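Local atomic coordinates of kinesin-like protein (Caenorhabditis elegans, PDB entry 5X3E), a protein that probably acts as a kinesin-6 motor that uses ATP hydrolysis to work along microtubules, here caught in its nucleotide-free state. Residues R244-D249 against T392-N397; V148-I153 against V262-S267. All blocks are in the same frame, centred on the assembly; numbering follows the deposited sequence.

Interaction 1. Residues R244-D249 against T392-N397. With SO4 (sulfate ion), chain M.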
loop_
_atom_site.group_PDB
_atom_site.type_symbol
_atom_site.label_atom_id
_atom_site.label_comp_id
_atom_site.label_asym_id
_atom_site.label_seq_id
_atom_site.Cartn_x
_atom_site.Cartn_y
_atom_site.Cartn_z
ATOM N N ARG A 244 5.573 17.255 5.228
ATOM C CA ARG A 244 6.451 16.282 5.855
ATOM C C ARG A 244 7.577 15.913 4.905
ATOM O O ARG A 244 7.409 15.914 3.682
ATOM C CB ARG A 244 5.681 15.039 6.263
ATOM C CG ARG A 244 4.534 15.290 7.224
ATOM C CD ARG A 244 5.027 15.775 8.581
ATOM N NE ARG A 244 3.915 16.038 9.493
ATOM C CZ ARG A 244 4.047 16.540 10.717
ATOM N NH1 ARG A 244 5.249 16.838 11.189
ATOM N NH2 ARG A 244 2.973 16.743 11.471
ATOM N N GLU A 245 8.728 15.599 5.482
ATOM C CA GLU A 245 9.939 15.341 4.722
ATOM C C GLU A 245 10.125 13.837 4.552
ATOM O O GLU A 245 9.990 13.074 5.515
ATOM C CB GLU A 245 11.153 15.965 5.415
ATOM C CG GLU A 245 12.457 15.843 4.644
ATOM C CD GLU A 245 12.814 17.111 3.899
ATOM O OE1 GLU A 245 12.002 18.060 3.921
ATOM O OE2 GLU A 245 13.910 17.163 3.301
ATOM N N ILE A 246 10.430 13.417 3.329
ATOM C CA ILE A 246 10.724 12.021 3.033
ATOM C C ILE A 246 12.232 11.825 3.144
ATOM O O ILE A 246 13.001 12.452 2.407
ATOM C CB ILE A 246 10.206 11.638 1.638
ATOM C CG1 ILE A 246 8.677 11.562 1.660
ATOM C CG2 ILE A 246 10.811 10.322 1.175
ATOM C CD1 ILE A 246 8.027 11.558 0.294
ATOM N N ARG A 247 12.656 10.959 4.067
ATOM C CA ARG A 247 14.072 10.772 4.360
ATOM C C ARG A 247 14.327 9.320 4.745
ATOM O O ARG A 247 13.395 8.524 4.894
ATOM C CB ARG A 247 14.523 11.718 5.471
ATOM C CG ARG A 247 13.788 11.524 6.783
ATOM C CD ARG A 247 14.142 12.635 7.751
ATOM N NE ARG A 247 15.582 12.757 7.964
ATOM C CZ ARG A 247 16.145 13.759 8.629
ATOM N NH1 ARG A 247 15.383 14.717 9.133
ATOM N NH2 ARG A 247 17.459 13.810 8.789
ATOM N N HIS A 248 15.605 8.971 4.897
ATOM C CA HIS A 248 15.994 7.625 5.300
ATOM C C HIS A 248 16.440 7.593 6.754
ATOM O O HIS A 248 16.761 8.625 7.348
ATOM C CB HIS A 248 17.121 7.069 4.424
ATOM C CG HIS A 248 18.417 7.802 4.565
ATOM N ND1 HIS A 248 18.727 8.912 3.812
ATOM C CD2 HIS A 248 19.489 7.575 5.361
ATOM C CE1 HIS A 248 19.930 9.344 4.143
ATOM N NE2 HIS A 248 20.415 8.551 5.080
ATOM N N ASP A 249 16.464 6.381 7.322
ATOM C CA ASP A 249 16.979 6.145 8.662
ATOM C C ASP A 249 18.373 5.525 8.578
ATOM O O ASP A 249 18.971 5.427 7.502
ATOM C CB ASP A 249 16.013 5.275 9.479
ATOM C CG ASP A 249 15.731 3.913 8.842
ATOM O OD1 ASP A 249 16.559 3.406 8.053
ATOM O OD2 ASP A 249 14.665 3.335 9.156
ATOM N N THR A 392 8.297 8.434 -5.842
ATOM C CA THR A 392 9.280 7.405 -6.155
ATOM C C THR A 392 10.424 7.380 -5.143
ATOM O O THR A 392 10.988 6.313 -4.868
ATOM C CB THR A 392 9.814 7.653 -7.564
ATOM O OG1 THR A 392 8.719 7.707 -8.485
ATOM C CG2 THR A 392 10.721 6.561 -7.977
ATOM N N HIS A 393 10.757 8.530 -4.557
ATOM C CA HIS A 393 11.785 8.571 -3.522
ATOM C C HIS A 393 11.357 7.774 -2.297
ATOM O O HIS A 393 12.167 7.058 -1.692
ATOM C CB HIS A 393 12.073 10.030 -3.164
ATOM C CG HIS A 393 13.265 10.228 -2.280
ATOM N ND1 HIS A 393 13.401 11.331 -1.466
ATOM C CD2 HIS A 393 14.379 9.482 -2.094
ATOM C CE1 HIS A 393 14.543 11.251 -0.807
ATOM N NE2 HIS A 393 15.156 10.138 -1.170
ATOM N N LEU A 394 10.079 7.875 -1.925
ATOM C CA LEU A 394 9.571 7.174 -0.750
ATOM C C LEU A 394 9.673 5.657 -0.885
ATOM O O LEU A 394 9.789 4.954 0.125
ATOM C CB LEU A 394 8.124 7.591 -0.501
ATOM C CG LEU A 394 7.388 6.989 0.692
ATOM C CD1 LEU A 394 8.119 7.296 1.987
ATOM C CD2 LEU A 394 5.964 7.513 0.732
ATOM N N PHE A 395 9.666 5.134 -2.111
ATOM C CA PHE A 395 9.775 3.698 -2.339
ATOM C C PHE A 395 11.113 3.325 -2.973
ATOM O O PHE A 395 11.198 2.379 -3.763
ATOM C CB PHE A 395 8.601 3.208 -3.185
ATOM C CG PHE A 395 7.266 3.564 -2.603
ATOM C CD1 PHE A 395 6.887 3.068 -1.360
ATOM C CD2 PHE A 395 6.401 4.410 -3.276
ATOM C CE1 PHE A 395 5.667 3.408 -0.801
ATOM C CE2 PHE A 395 5.177 4.751 -2.724
ATOM C CZ PHE A 395 4.812 4.253 -1.484
ATOM N N LYS A 396 12.167 4.066 -2.617
ATOM C CA LYS A 396 13.500 3.788 -3.139
ATOM C C LYS A 396 13.920 2.347 -2.867
ATOM O O LYS A 396 14.428 1.664 -3.764
ATOM C CB LYS A 396 14.503 4.776 -2.540
ATOM C CG LYS A 396 15.949 4.326 -2.626
ATOM C CD LYS A 396 16.854 5.220 -1.798
ATOM C CE LYS A 396 17.950 4.423 -1.108
ATOM N NZ LYS A 396 18.683 5.230 -0.094
ATOM N N ASN A 397 13.714 1.870 -1.638
ATOM C CA ASN A 397 14.151 0.525 -1.274
ATOM C C ASN A 397 13.520 -0.525 -2.180
ATOM O O ASN A 397 14.213 -1.404 -2.706
ATOM C CB ASN A 397 13.819 0.250 0.193
ATOM C CG ASN A 397 14.435 1.274 1.128
ATOM O OD1 ASN A 397 13.734 1.950 1.880
ATOM N ND2 ASN A 397 15.755 1.397 1.079
HETATM S S SO4 M . 18.146 9.916 0.550
HETATM O O1 SO4 M . 17.263 10.192 1.682
HETATM O O2 SO4 M . 17.834 8.616 -0.040
HETATM O O3 SO4 M . 17.983 10.972 -0.444
HETATM O O4 SO4 M . 19.534 9.901 1.000
#

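Interaction 2. Residues V148-I153 against V262-S267. With SO4 (sulfate ion), chain I; SO4 (sulfate ion), chain F.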
loop_
_atom_site.group_PDB
_atom_site.type_symbol
_atom_site.label_atom_id
_atom_site.label_comp_id
_atom_site.label_asym_id
_atom_site.label_seq_id
_atom_site.Cartn_x
_atom_site.Cartn_y
_atom_site.Cartn_z
ATOM N N VAL A 148 -6.929 -10.428 7.364
ATOM C CA VAL A 148 -6.105 -11.627 7.294
ATOM C C VAL A 148 -4.851 -11.482 8.150
ATOM O O VAL A 148 -4.420 -12.445 8.800
ATOM C CB VAL A 148 -5.775 -11.941 5.827
ATOM C CG1 VAL A 148 -4.727 -13.021 5.737
ATOM C CG2 VAL A 148 -7.042 -12.363 5.101
ATOM N N ILE A 149 -4.232 -10.294 8.147
ATOM C CA ILE A 149 -3.072 -10.056 9.006
ATOM C C ILE A 149 -3.425 -10.345 10.459
ATOM O O ILE A 149 -2.762 -11.145 11.131
ATOM C CB ILE A 149 -2.540 -8.618 8.831
ATOM C CG1 ILE A 149 -1.802 -8.470 7.499
ATOM C CG2 ILE A 149 -1.611 -8.228 9.984
ATOM C CD1 ILE A 149 -1.550 -7.028 7.119
ATOM N N PHE A 150 -4.482 -9.707 10.964
ATOM C CA PHE A 150 -4.851 -9.905 12.362
ATOM C C PHE A 150 -5.322 -11.326 12.632
ATOM O O PHE A 150 -5.175 -11.817 13.756
ATOM C CB PHE A 150 -5.919 -8.896 12.769
ATOM C CG PHE A 150 -5.368 -7.544 13.085
ATOM C CD1 PHE A 150 -4.884 -7.263 14.351
ATOM C CD2 PHE A 150 -5.303 -6.564 12.115
ATOM C CE1 PHE A 150 -4.365 -6.025 14.646
ATOM C CE2 PHE A 150 -4.783 -5.321 12.402
ATOM C CZ PHE A 150 -4.314 -5.050 13.672
ATOM N N ASN A 151 -5.886 -11.999 11.626
ATOM C CA ASN A 151 -6.224 -13.411 11.780
ATOM C C ASN A 151 -4.980 -14.285 11.881
ATOM O O ASN A 151 -4.995 -15.303 12.581
ATOM C CB ASN A 151 -7.088 -13.883 10.611
ATOM C CG ASN A 151 -8.435 -13.203 10.577
ATOM O OD1 ASN A 151 -8.867 -12.610 11.566
ATOM N ND2 ASN A 151 -9.115 -13.290 9.436
ATOM N N SER A 152 -3.898 -13.908 11.199
ATOM C CA SER A 152 -2.761 -14.797 11.004
ATOM C C SER A 152 -1.616 -14.589 11.990
ATOM O O SER A 152 -0.753 -15.468 12.092
ATOM C CB SER A 152 -2.220 -14.645 9.580
ATOM O OG SER A 152 -3.243 -14.870 8.630
ATOM N N ILE A 153 -1.576 -13.468 12.720
ATOM C CA ILE A 153 -0.495 -13.238 13.673
ATOM C C ILE A 153 -0.884 -13.831 15.018
ATOM O O ILE A 153 -2.066 -13.978 15.345
ATOM C CB ILE A 153 -0.148 -11.739 13.808
ATOM C CG1 ILE A 153 -1.306 -10.964 14.436
ATOM C CG2 ILE A 153 0.259 -11.149 12.468
ATOM C CD1 ILE A 153 -1.103 -9.468 14.419
ATOM N N VAL A 262 0.598 4.784 14.369
ATOM C CA VAL A 262 -0.573 4.596 15.221
ATOM C C VAL A 262 -0.731 3.111 15.519
ATOM O O VAL A 262 -0.883 2.295 14.599
ATOM C CB VAL A 262 -1.842 5.160 14.561
ATOM C CG1 VAL A 262 -3.052 4.894 15.438
ATOM C CG2 VAL A 262 -1.689 6.658 14.281
ATOM N N GLU A 263 -0.708 2.761 16.802
ATOM C CA GLU A 263 -0.849 1.372 17.207
ATOM C C GLU A 263 -2.305 0.951 17.133
ATOM O O GLU A 263 -3.194 1.660 17.615
ATOM C CB GLU A 263 -0.311 1.152 18.617
ATOM C CG GLU A 263 -0.231 -0.316 18.994
ATOM C CD GLU A 263 0.526 -0.541 20.280
ATOM O OE1 GLU A 263 1.047 -1.659 20.466
ATOM O OE2 GLU A 263 0.612 0.403 21.097
ATOM N N VAL A 264 -2.547 -0.196 16.507
ATOM C CA VAL A 264 -3.885 -0.736 16.319
ATOM C C VAL A 264 -3.887 -2.177 16.813
ATOM O O VAL A 264 -2.947 -2.934 16.540
ATOM C CB VAL A 264 -4.337 -0.642 14.847
ATOM C CG1 VAL A 264 -4.675 0.798 14.509
ATOM C CG2 VAL A 264 -3.250 -1.157 13.910
ATOM N N SER A 265 -4.925 -2.541 17.562
ATOM C CA SER A 265 -5.030 -3.862 18.158
ATOM C C SER A 265 -5.918 -4.810 17.366
ATOM O O SER A 265 -5.940 -6.006 17.670
ATOM C CB SER A 265 -5.570 -3.751 19.589
ATOM O OG SER A 265 -4.620 -3.134 20.436
ATOM N N SER A 266 -6.643 -4.315 16.367
ATOM C CA SER A 266 -7.549 -5.168 15.616
ATOM C C SER A 266 -7.760 -4.600 14.219
ATOM O O SER A 266 -7.524 -3.415 13.963
ATOM C CB SER A 266 -8.890 -5.327 16.344
ATOM O OG SER A 266 -9.627 -4.117 16.337
ATOM N N SER A 267 -8.208 -5.481 13.316
ATOM C CA SER A 267 -8.603 -5.063 11.974
ATOM C C SER A 267 -9.622 -3.941 12.052
ATOM O O SER A 267 -9.569 -2.971 11.286
ATOM C CB SER A 267 -9.176 -6.256 11.208
ATOM O OG SER A 267 -9.375 -5.945 9.845
HETATM S S SO4 I . -0.542 5.469 19.352
HETATM O O1 SO4 I . -0.536 5.099 20.764
HETATM O O2 SO4 I . -1.502 4.628 18.646
HETATM O O3 SO4 I . -0.945 6.867 19.222
HETATM O O4 SO4 I . 0.796 5.279 18.790
HETATM S S SO4 F . -4.947 -2.991 24.423
HETATM O O1 SO4 F . -5.622 -3.194 25.699
HETATM O O2 SO4 F . -5.102 -4.171 23.579
HETATM O O3 SO4 F . -5.538 -1.828 23.763
HETATM O O4 SO4 F . -3.528 -2.766 24.673
#

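Interaction 1. Residues R244-D249 against T392-N397
Ile-246 packs its branches against His-393 and Leu-394, where strand 243-248 meets the end of helix 390-394. The isobutyl group of Leu-394 and the sec-butyl group of Ile-246 cross at about a right angle, with CD1 of Ile-246 lying 4.0 Å from CB of Leu-394. The other branch, CG2 of Ile-246, stands anti to its own backbone N (CG1 has chi1 -72°) and touches both ND1 of His-393, 3.8 Å away, and CA of Leu-394. A beta-branched residue suits this place, since its two branches spread over both neighbours. The two side chains of Ile-246 and His-393 run past each other in opposite directions.

Polar contacts are made through a sulfate ion, probably from the crystallisation liquor, that bridges the segments. ND1 of His-248 donates to sulfate O1 at 2.9 Å in a nearly straight bond (171°), made at the edge of the ring. His-393 also meets the ion edge-on: its NE2 makes weak bonds to two oxygens, O3 at 3.0 Å and O2 at 3.3 Å. The long chain of Lys-396 adds a weak bond from NZ to O2 (3.5 Å), and Arg-387 NH1 also binds the sulfate.

Nearby, Asn-397 bonds the backbone of Gln-252 and Met-254, tying helix 396-399 to the hairpin of strands 243-248 and 254-256. In kinesins the corresponding hairpin and helix lie on the microtubule-binding side, as is probably so here. Two imidazoles, a lysine and Arg-387 round one anion suggest a patch that is probably basic, consistent with a surface suited to acidic tubulin.

Interaction 2. Residues V148-I153 against V262-S267
Phe-150 lays one face of its ring on the backbone at Ser-266 and Ser-267. The carbonyl carbon of Ser-266 sits 3.4 Å above the ring plane, over its centre, and N of Ser-267 stands nearer the rim, with the peptide plane nearly parallel to the ring. Ser-266 turns its side chain away, leaving its backbone to face the ring, which is put there by CG of Phe-150 lying anti to the carbonyl carbon (chi1 -80°).

Apolar packing continues where CZ of Phe-150 meets CG2 of Val-264 at 4.0 Å; O of Val-264 lies at the ring edge. The contact joins helix 141-152 to the passage from strand 262-264 into helix 267-281 of the kinesin motor domain, a P-loop NTPase fold. An alanine in place of Phe-150 would probably uncover the Ser-266 to Ser-267 peptide and leave Val-264 CG2 without its aromatic neighbour.

Serine suits the N-cap because its hydroxyl can accept a helix N-H: Ser-266 OG takes Glu-269 N, while Ser-267 OG bonds Asp-147 OD1. Ser-152 OG bonds Val-148 O at 2.7 Å and also Leu-206 N. Two sulfates, probably from crystallisation liquor, bond Glu-263 N (2.7 Å to O2) and, weakly, Ser-265 OG.

Overall arrangement
Both contacts reach the same large mixed sheet, but by different strands: interaction 1 uses 243-248 and interaction 2 uses 262-264. Their centres lie 25 Å apart and their nearest atoms about 11 Å, so they do not touch. Interaction 1 is a surface contact, whereas interaction 2 is partly buried, with Val-264 and Ser-267 among its buried residues. They share no helix. The chemistry follows the setting. At the surface, a small aliphatic contact is flanked by basic side chains sharing an anion; deeper in, an aromatic ring covers a peptide group with its face and meets a valine at its outer end. Along the chain their segments alternate, all within one motor domain.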